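Local coordinates for protein hydrazine synthase subunit alpha (Candidatus Kuenenia stuttgartiensis, PDB 5C2V) that catalyses the second half-reaction of the hydrazine synthase complex, condensing hydroxylamine with ammonia to yield hydrazine, and binds two c-type hemes, at residues S439-A451 with K535-Y547. Residues are numbered along the deposited sequence; the frame is centred on the assembly and turned at random.
Sequences SDQPVGPYPHQKA and KGMSVQTALTWAY. With HEC (heme c), chain B.
Gln540 reaches His448 through an extended side chain: CG lies anti to the backbone N (chi1 -170°), the next torsion is also extended (172°), and the amide arrives at the carbonyl of His448 in the 439-451 loop. The type I beta turn of that loop, from Tyr446 to Gln449, meets residues 540-541 of an edge strand, 538-541, which is broken by a corner at Val539, in the antiparallel sheet of the heme-binding middle domain, and the pair illustrates how a loop can be fastened to a sheet edge by backbone and side-chain bonds together. Thr541 N donates to Pro447 O at 3.0 Å. One residue further along the loop, Gln540 NE2 bonds His448 O at 3.1 Å, approaching from above the carbonyl plane, 41° out of it. At the corner, a weak bond runs from Ala451 N to Val539 O. The methylenes of Lys450 lie against the other end of the amide, with CG 3.4 Å from Gln540 OE1, while its NZ turns away to Thr437 O. Pro447 CG packs on Leu543 CD1 at 4.0 Å, and Thr541 OG1 pairs with both Ser538 OG and Ser711 OG. Both segments line the pocket of the heme c held covalently by Cys556 and Cys559: Ala542 CB touches the macrocycle at C1D, and the propionate oxygen O1D lies beside His448 CB and 3.4 Å from Leu543 CB.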
ATOM      1  N   SER D 439       3.284  22.072   3.467  1.00 61.81           N
ATOM      2  CA  SER D 439       3.169  20.630   3.670  1.00 46.81           C
ATOM      3  C   SER D 439       4.109  19.827   2.776  1.00 52.46           C
ATOM      4  O   SER D 439       4.534  20.299   1.722  1.00 66.98           O
ATOM      5  CB  SER D 439       1.728  20.177   3.424  1.00 55.36           C
ATOM      6  OG  SER D 439       1.567  18.806   3.747  1.00 49.68           O
ATOM      7  N   ASP D 440       4.427  18.611   3.209  1.00 53.83           N
ATOM      8  CA  ASP D 440       5.189  17.679   2.387  1.00 54.91           C
ATOM      9  C   ASP D 440       4.239  16.734   1.655  1.00 58.28           C
ATOM     10  O   ASP D 440       4.667  15.858   0.905  1.00 57.50           O
ATOM     11  CB  ASP D 440       6.191  16.888   3.238  1.00 42.40           C
ATOM     12  CG  ASP D 440       5.522  15.865   4.144  1.00 43.10           C
ATOM     13  OD1 ASP D 440       4.321  16.014   4.448  1.00 56.52           O
ATOM     14  OD2 ASP D 440       6.208  14.908   4.560  1.00 46.98           O
ATOM     15  N   GLN D 441       2.944  16.921   1.890  1.00 45.14           N
ATOM     16  CA  GLN D 441       1.918  16.075   1.292  1.00 43.75           C
ATOM     17  C   GLN D 441       1.486  16.602  -0.070  1.00 49.30           C
ATOM     18  O   GLN D 441       1.367  17.811  -0.264  1.00 51.62           O
ATOM     19  CB  GLN D 441       0.705  15.969   2.221  1.00 52.76           C
ATOM     20  CG  GLN D 441       0.978  15.218   3.512  1.00 43.77           C
ATOM     21  CD  GLN D 441       1.350  13.769   3.272  1.00 46.54           C
ATOM     22  OE1 GLN D 441       2.404  13.306   3.709  1.00 61.45           O
ATOM     23  NE2 GLN D 441       0.482  13.042   2.578  1.00 50.58           N
ATOM     24  N   PRO D 442       1.251  15.687  -1.022  1.00 51.61           N
ATOM     25  CA  PRO D 442       0.817  16.054  -2.371  1.00 36.35           C
ATOM     26  C   PRO D 442      -0.691  16.241  -2.456  1.00 42.71           C
ATOM     27  O   PRO D 442      -1.388  16.085  -1.454  1.00 50.78           O
ATOM     28  CB  PRO D 442       1.262  14.856  -3.206  1.00 44.46           C
ATOM     29  CG  PRO D 442       1.111  13.704  -2.269  1.00 43.70           C
ATOM     30  CD  PRO D 442       1.457  14.232  -0.892  1.00 43.29           C
ATOM     31  N   VAL D 443      -1.183  16.577  -3.643  1.00 48.54           N
ATOM     32  CA  VAL D 443      -2.618  16.630  -3.881  1.00 42.09           C
ATOM     33  C   VAL D 443      -3.130  15.223  -4.166  1.00 36.05           C
ATOM     34  O   VAL D 443      -2.623  14.543  -5.057  1.00 45.71           O
ATOM     35  CB  VAL D 443      -2.972  17.561  -5.053  1.00 43.37           C
ATOM     36  CG1 VAL D 443      -4.469  17.537  -5.319  1.00 47.21           C
ATOM     37  CG2 VAL D 443      -2.500  18.976  -4.766  1.00 38.03           C
ATOM     38  N   GLY D 444      -4.127  14.785  -3.404  1.00 39.64           N
ATOM     39  CA  GLY D 444      -4.653  13.442  -3.559  1.00 37.55           C
ATOM     40  C   GLY D 444      -6.050  13.248  -3.000  1.00 52.63           C
ATOM     41  O   GLY D 444      -6.582  14.129  -2.326  1.00 45.43           O
ATOM     42  N   PRO D 445      -6.651  12.084  -3.287  1.00 55.86           N
ATOM     43  CA  PRO D 445      -8.003  11.715  -2.848  1.00 41.06           C
ATOM     44  C   PRO D 445      -8.111  11.429  -1.349  1.00 37.71           C
ATOM     45  O   PRO D 445      -9.181  11.614  -0.771  1.00 41.83           O
ATOM     46  CB  PRO D 445      -8.292  10.450  -3.661  1.00 35.76           C
ATOM     47  CG  PRO D 445      -6.951   9.852  -3.893  1.00 31.96           C
ATOM     48  CD  PRO D 445      -6.021  11.016  -4.084  1.00 33.17           C
ATOM     49  N   TYR D 446      -7.021  10.981  -0.732  1.00 34.88           N
ATOM     50  CA  TYR D 446      -7.041  10.623   0.684  1.00 44.86           C
ATOM     51  C   TYR D 446      -7.102  11.868   1.573  1.00 42.72           C
ATOM     52  O   TYR D 446      -6.482  12.886   1.264  1.00 45.38           O
ATOM     53  CB  TYR D 446      -5.823   9.763   1.028  1.00 38.90           C
ATOM     54  CG  TYR D 446      -5.860   8.397   0.377  1.00 52.86           C
ATOM     55  CD1 TYR D 446      -6.547   7.343   0.966  1.00 45.59           C
ATOM     56  CD2 TYR D 446      -5.218   8.164  -0.833  1.00 49.07           C
ATOM     57  CE1 TYR D 446      -6.588   6.094   0.374  1.00 43.54           C
ATOM     58  CE2 TYR D 446      -5.255   6.919  -1.434  1.00 46.39           C
ATOM     59  CZ  TYR D 446      -5.941   5.888  -0.827  1.00 63.23           C
ATOM     60  OH  TYR D 446      -5.979   4.648  -1.421  1.00 54.35           O
ATOM     61  N   PRO D 447      -7.859  11.786   2.681  1.00 40.36           N
ATOM     62  CA  PRO D 447      -8.175  12.943   3.530  1.00 50.70           C
ATOM     63  C   PRO D 447      -6.966  13.590   4.205  1.00 51.69           C
ATOM     64  O   PRO D 447      -7.040  14.761   4.575  1.00 41.31           O
ATOM     65  CB  PRO D 447      -9.120  12.353   4.584  1.00 38.53           C
ATOM     66  CG  PRO D 447      -8.786  10.906   4.624  1.00 37.42           C
ATOM     67  CD  PRO D 447      -8.453  10.545   3.209  1.00 49.51           C
ATOM     68  N   HIS D 448      -5.874  12.849   4.360  1.00 46.71           N
ATOM     69  CA  HIS D 448      -4.682  13.396   5.002  1.00 41.47           C
ATOM     70  C   HIS D 448      -3.813  14.128   3.983  1.00 53.57           C
ATOM     71  O   HIS D 448      -2.729  14.614   4.307  1.00 44.79           O
ATOM     72  CB  HIS D 448      -3.881  12.294   5.697  1.00 38.91           C
ATOM     73  CG  HIS D 448      -3.126  11.406   4.760  1.00 58.19           C
ATOM     74  ND1 HIS D 448      -3.724  10.386   4.052  1.00 49.15           N
ATOM     75  CD2 HIS D 448      -1.814  11.380   4.417  1.00 45.71           C
ATOM     76  CE1 HIS D 448      -2.817   9.774   3.313  1.00 46.57           C
ATOM     77  NE2 HIS D 448      -1.651  10.358   3.516  1.00 51.31           N
ATOM     78  N   GLN D 449      -4.300  14.200   2.748  1.00 43.77           N
ATOM     79  CA  GLN D 449      -3.599  14.903   1.682  1.00 44.63           C
ATOM     80  C   GLN D 449      -4.366  16.157   1.277  1.00 49.95           C
ATOM     81  O   GLN D 449      -5.422  16.456   1.837  1.00 46.77           O
ATOM     82  CB  GLN D 449      -3.409  13.988   0.472  1.00 37.78           C
ATOM     83  CG  GLN D 449      -2.592  12.739   0.759  1.00 44.49           C
ATOM     84  CD  GLN D 449      -2.641  11.738  -0.379  1.00 43.58           C
ATOM     85  OE1 GLN D 449      -3.634  11.648  -1.101  1.00 51.38           O
ATOM     86  NE2 GLN D 449      -1.563  10.979  -0.546  1.00 42.18           N
ATOM     87  N   LYS D 450      -3.831  16.888   0.306  1.00 40.74           N
ATOM     88  CA  LYS D 450      -4.481  18.099  -0.179  1.00 45.54           C
ATOM     89  C   LYS D 450      -5.517  17.772  -1.249  1.00 47.62           C
ATOM     90  O   LYS D 450      -5.275  16.949  -2.129  1.00 52.04           O
ATOM     91  CB  LYS D 450      -3.448  19.083  -0.731  1.00 48.74           C
ATOM     92  CG  LYS D 450      -2.468  19.608   0.305  1.00 47.63           C
ATOM     93  CD  LYS D 450      -1.562  20.675  -0.288  1.00 55.05           C
ATOM     94  CE  LYS D 450      -0.600  21.225   0.750  1.00 43.66           C
ATOM     95  NZ  LYS D 450       0.251  22.313   0.194  1.00 49.00           N
ATOM     96  N   ALA D 451      -6.672  18.421  -1.166  1.00 38.15           N
ATOM     97  CA  ALA D 451      -7.724  18.231  -2.155  1.00 32.48           C
ATOM     98  C   ALA D 451      -7.482  19.124  -3.364  1.00 55.05           C
ATOM     99  O   ALA D 451      -8.136  18.978  -4.399  1.00 44.51           O
ATOM    100  CB  ALA D 451      -9.080  18.515  -1.546  1.00 40.62           C
ATOM    101  N   LYS D 535     -14.870  28.501   1.010  1.00 58.99           N
ATOM    102  CA  LYS D 535     -16.234  27.997   1.142  1.00 63.07           C
ATOM    103  C   LYS D 535     -16.462  27.285   2.476  1.00 63.71           C
ATOM    104  O   LYS D 535     -17.580  26.869   2.781  1.00 56.34           O
ATOM    105  CB  LYS D 535     -16.577  27.060  -0.019  1.00 61.91           C
ATOM    106  CG  LYS D 535     -16.728  27.777  -1.351  1.00 60.14           C
ATOM    107  CD  LYS D 535     -17.285  26.861  -2.427  1.00 65.22           C
ATOM    108  CE  LYS D 535     -17.533  27.629  -3.715  1.00 73.07           C
ATOM    109  NZ  LYS D 535     -18.473  28.769  -3.506  1.00 67.57           N
ATOM    110  N   GLY D 536     -15.403  27.153   3.271  1.00 61.93           N
ATOM    111  CA  GLY D 536     -15.516  26.554   4.590  1.00 44.20           C
ATOM    112  C   GLY D 536     -15.362  25.044   4.620  1.00 43.96           C
ATOM    113  O   GLY D 536     -15.845  24.386   5.541  1.00 54.45           O
ATOM    114  N   MET D 537     -14.687  24.492   3.618  1.00 54.94           N
ATOM    115  CA  MET D 537     -14.515  23.045   3.521  1.00 55.76           C
ATOM    116  C   MET D 537     -13.064  22.636   3.762  1.00 46.42           C
ATOM    117  O   MET D 537     -12.141  23.391   3.463  1.00 39.08           O
ATOM    118  CB  MET D 537     -14.984  22.547   2.152  1.00 47.39           C
ATOM    119  CG  MET D 537     -16.435  22.882   1.843  1.00 49.35           C
ATOM    120  SD  MET D 537     -16.969  22.303   0.221  1.00 51.34           S
ATOM    121  CE  MET D 537     -15.856  23.215  -0.844  1.00 57.44           C
ATOM    122  N   SER D 538     -12.868  21.435   4.299  1.00 31.65           N
ATOM    123  CA  SER D 538     -11.528  20.973   4.642  1.00 37.31           C
ATOM    124  C   SER D 538     -10.736  20.543   3.410  1.00 56.13           C
ATOM    125  O   SER D 538     -11.132  19.627   2.689  1.00 49.30           O
ATOM    126  CB  SER D 538     -11.605  19.814   5.638  1.00 28.05           C
ATOM    127  OG  SER D 538     -10.322  19.272   5.893  1.00 44.91           O
ATOM    128  N   VAL D 539      -9.610  21.213   3.183  1.00 53.24           N
ATOM    129  CA  VAL D 539      -8.693  20.849   2.111  1.00 40.30           C
ATOM    130  C   VAL D 539      -7.793  19.701   2.558  1.00 42.66           C
ATOM    131  O   VAL D 539      -7.515  18.776   1.794  1.00 55.15           O
ATOM    132  CB  VAL D 539      -7.827  22.051   1.679  1.00 40.59           C
ATOM    133  CG1 VAL D 539      -6.869  21.649   0.567  1.00 57.42           C
ATOM    134  CG2 VAL D 539      -8.713  23.203   1.229  1.00 33.59           C
ATOM    135  N   GLN D 540      -7.341  19.774   3.805  1.00 41.58           N
ATOM    136  CA  GLN D 540      -6.477  18.749   4.373  1.00 31.74           C
ATOM    137  C   GLN D 540      -6.813  18.534   5.845  1.00 53.47           C
ATOM    138  O   GLN D 540      -7.048  19.490   6.586  1.00 60.72           O
ATOM    139  CB  GLN D 540      -5.006  19.140   4.208  1.00 32.17           C
ATOM    140  CG  GLN D 540      -4.008  18.047   4.555  1.00 40.75           C
ATOM    141  CD  GLN D 540      -2.585  18.429   4.187  1.00 40.80           C
ATOM    142  OE1 GLN D 540      -2.338  19.518   3.671  1.00 34.75           O
ATOM    143  NE2 GLN D 540      -1.642  17.530   4.449  1.00 45.34           N
ATOM    144  N   THR D 541      -6.835  17.275   6.263  1.00 43.45           N
ATOM    145  CA  THR D 541      -7.165  16.935   7.640  1.00 48.69           C
ATOM    146  C   THR D 541      -5.956  16.334   8.338  1.00 54.06           C
ATOM    147  O   THR D 541      -5.259  15.490   7.773  1.00 60.85           O
ATOM    148  CB  THR D 541      -8.348  15.943   7.707  1.00 52.74           C
ATOM    149  OG1 THR D 541      -9.485  16.503   7.038  1.00 58.55           O
ATOM    150  CG2 THR D 541      -8.718  15.639   9.153  1.00 58.49           C
ATOM    151  N   ALA D 542      -5.704  16.764   9.568  1.00 48.90           N
ATOM    152  CA  ALA D 542      -4.627  16.179  10.346  1.00 59.32           C
ATOM    153  C   ALA D 542      -5.205  15.022  11.135  1.00 62.06           C
ATOM    154  O   ALA D 542      -5.973  15.224  12.077  1.00 60.91           O
ATOM    155  CB  ALA D 542      -4.002  17.207  11.272  1.00 47.42           C
ATOM    156  N   LEU D 543      -4.828  13.806  10.759  1.00 47.61           N
ATOM    157  CA  LEU D 543      -5.413  12.633  11.383  1.00 44.95           C
ATOM    158  C   LEU D 543      -4.448  12.079  12.412  1.00 43.33           C
ATOM    159  O   LEU D 543      -3.448  11.440  12.080  1.00 45.56           O
ATOM    160  CB  LEU D 543      -5.760  11.578  10.331  1.00 49.06           C
ATOM    161  CG  LEU D 543      -6.898  11.960   9.380  1.00 59.03           C
ATOM    162  CD1 LEU D 543      -7.051  10.925   8.278  1.00 52.29           C
ATOM    163  CD2 LEU D 543      -8.207  12.134  10.140  1.00 44.29           C
ATOM    164  N   THR D 544      -4.799  12.319  13.668  1.00 64.99           N
ATOM    165  CA  THR D 544      -3.959  12.040  14.821  1.00 56.78           C
ATOM    166  C   THR D 544      -4.693  12.593  16.028  1.00 50.80           C
ATOM    167  O   THR D 544      -5.749  13.210  15.883  1.00 46.76           O
ATOM    168  CB  THR D 544      -2.564  12.685  14.714  1.00 48.76           C
ATOM    169  OG1 THR D 544      -1.708  12.158  15.734  1.00 49.88           O
ATOM    170  CG2 THR D 544      -2.663  14.197  14.858  1.00 40.25           C
ATOM    171  N   TRP D 545      -4.145  12.380  17.217  1.00 52.20           N
ATOM    172  CA  TRP D 545      -4.741  12.970  18.405  1.00 60.64           C
ATOM    173  C   TRP D 545      -3.741  13.839  19.156  1.00 64.78           C
ATOM    174  O   TRP D 545      -2.735  13.357  19.677  1.00 63.25           O
ATOM    175  CB  TRP D 545      -5.310  11.878  19.310  1.00 48.20           C
ATOM    176  CG  TRP D 545      -6.440  11.148  18.653  1.00 57.14           C
ATOM    177  CD1 TRP D 545      -6.438   9.858  18.209  1.00 50.04           C
ATOM    178  CD2 TRP D 545      -7.729  11.682  18.331  1.00 46.66           C
ATOM    179  NE1 TRP D 545      -7.653   9.550  17.647  1.00 51.13           N
ATOM    180  CE2 TRP D 545      -8.463  10.653  17.708  1.00 35.86           C
ATOM    181  CE3 TRP D 545      -8.337  12.927  18.517  1.00 50.05           C
ATOM    182  CZ2 TRP D 545      -9.773  10.831  17.271  1.00 34.88           C
ATOM    183  CZ3 TRP D 545      -9.638  13.102  18.081  1.00 52.61           C
ATOM    184  CH2 TRP D 545     -10.341  12.059  17.464  1.00 39.44           C
ATOM    185  N   ALA D 546      -4.038  15.133  19.193  1.00 58.85           N
ATOM    186  CA  ALA D 546      -3.186  16.115  19.846  1.00 68.98           C
ATOM    187  C   ALA D 546      -3.813  16.539  21.165  1.00 66.22           C
ATOM    188  O   ALA D 546      -5.032  16.512  21.317  1.00 54.10           O
ATOM    189  CB  ALA D 546      -2.966  17.320  18.943  1.00 50.81           C
ATOM    190  N   TYR D 547      -2.973  16.897  22.127  1.00 66.07           N
ATOM    191  CA  TYR D 547      -3.457  17.309  23.436  1.00 62.14           C
ATOM    192  C   TYR D 547      -2.564  18.382  24.043  1.00 44.77           C
ATOM    193  O   TYR D 547      -1.341  18.336  23.916  1.00 53.04           O
ATOM    194  CB  TYR D 547      -3.549  16.103  24.373  1.00 49.63           C
ATOM    195  CG  TYR D 547      -2.311  15.234  24.366  1.00 46.75           C
ATOM    196  CD1 TYR D 547      -2.172  14.198  23.452  1.00 56.20           C
ATOM    197  CD2 TYR D 547      -1.282  15.454  25.269  1.00 44.31           C
ATOM    198  CE1 TYR D 547      -1.042  13.404  23.439  1.00 50.98           C
ATOM    199  CE2 TYR D 547      -0.148  14.664  25.265  1.00 48.71           C
ATOM    200  CZ  TYR D 547      -0.034  13.641  24.349  1.00 47.53           C
ATOM    201  OH  TYR D 547       1.093  12.851  24.340  1.00 47.66           O
TER
HETATM  202 FE   HEC B 905       0.151  17.708  12.246  1.00 48.54          FE
HETATM  203  CHA HEC B 905       0.315  14.288  11.797  1.00 67.93           C
HETATM  204  CHB HEC B 905       1.459  17.340  15.393  1.00 51.37           C
HETATM  205  CHC HEC B 905      -0.374  21.063  12.870  1.00 55.11           C
HETATM  206  CHD HEC B 905      -1.364  18.064   9.190  1.00 57.58           C
HETATM  207  NA  HEC B 905       0.774  16.115  13.378  1.00 50.11           N
HETATM  208  C1A HEC B 905       0.747  14.786  13.004  1.00 53.49           C
HETATM  209  C2A HEC B 905       1.257  13.998  14.105  1.00 53.17           C
HETATM  210  C3A HEC B 905       1.572  14.834  15.100  1.00 61.40           C
HETATM  211  C4A HEC B 905       1.275  16.185  14.663  1.00 59.62           C
HETATM  212  CMA HEC B 905       2.152  14.438  16.475  1.00 46.79           C
HETATM  213  CAA HEC B 905       1.399  12.461  14.114  1.00 41.94           C
HETATM  214  CBA HEC B 905       2.839  12.066  13.801  1.00 45.38           C
HETATM  215  CGA HEC B 905       3.191  12.408  12.375  1.00 58.95           C
HETATM  216  O1A HEC B 905       4.258  13.036  12.153  1.00 62.20           O
HETATM  217  O2A HEC B 905       2.407  12.057  11.457  1.00 66.99           O
HETATM  218  NB  HEC B 905       0.359  18.957  13.899  1.00 71.76           N
HETATM  219  C1B HEC B 905       1.169  18.618  14.968  1.00 54.23           C
HETATM  220  C2B HEC B 905       1.663  19.847  15.557  1.00 69.38           C
HETATM  221  C3B HEC B 905       1.158  20.874  14.872  1.00 62.03           C
HETATM  222  C4B HEC B 905       0.327  20.338  13.810  1.00 58.13           C
HETATM  223  CMB HEC B 905       2.603  19.950  16.776  1.00 43.09           C
HETATM  224  CAB HEC B 905       1.436  22.366  15.168  1.00 38.59           C
HETATM  225  CBB HEC B 905       0.137  23.058  15.638  1.00 38.39           C
HETATM  226  NC  HEC B 905      -0.663  19.290  11.197  1.00 46.91           N
HETATM  227  C1C HEC B 905      -0.874  20.566  11.686  1.00 63.74           C
HETATM  228  C2C HEC B 905      -1.614  21.311  10.687  1.00 58.70           C
HETATM  229  C3C HEC B 905      -1.978  20.456   9.729  1.00 52.51           C
HETATM  230  C4C HEC B 905      -1.329  19.184   9.993  1.00 55.43           C
HETATM  231  CMC HEC B 905      -2.183  22.735  10.877  1.00 44.58           C
HETATM  232  CAC HEC B 905      -2.831  20.808   8.490  1.00 42.05           C
HETATM  233  CBC HEC B 905      -4.175  20.050   8.560  1.00 51.78           C
HETATM  234  ND  HEC B 905      -0.442  16.381  10.735  1.00 70.58           N
HETATM  235  C1D HEC B 905      -1.032  16.777   9.539  1.00 49.37           C
HETATM  236  C2D HEC B 905      -1.248  15.616   8.708  1.00 51.61           C
HETATM  237  C3D HEC B 905      -0.716  14.434   9.525  1.00 60.05           C
HETATM  238  C4D HEC B 905      -0.244  15.005  10.764  1.00 55.98           C
HETATM  239  CMD HEC B 905      -1.874  15.588   7.296  1.00 44.49           C
HETATM  240  CAD HEC B 905      -0.695  12.943   9.128  1.00 55.11           C
HETATM  241  CBD HEC B 905      -2.131  12.444   9.028  1.00 41.68           C
HETATM  242  CGD HEC B 905      -2.135  11.000   8.610  1.00 54.79           C
HETATM  243  O1D HEC B 905      -3.234  10.485   8.288  1.00 57.99           O
HETATM  244  O2D HEC B 905      -1.044  10.371   8.590  1.00 42.45           O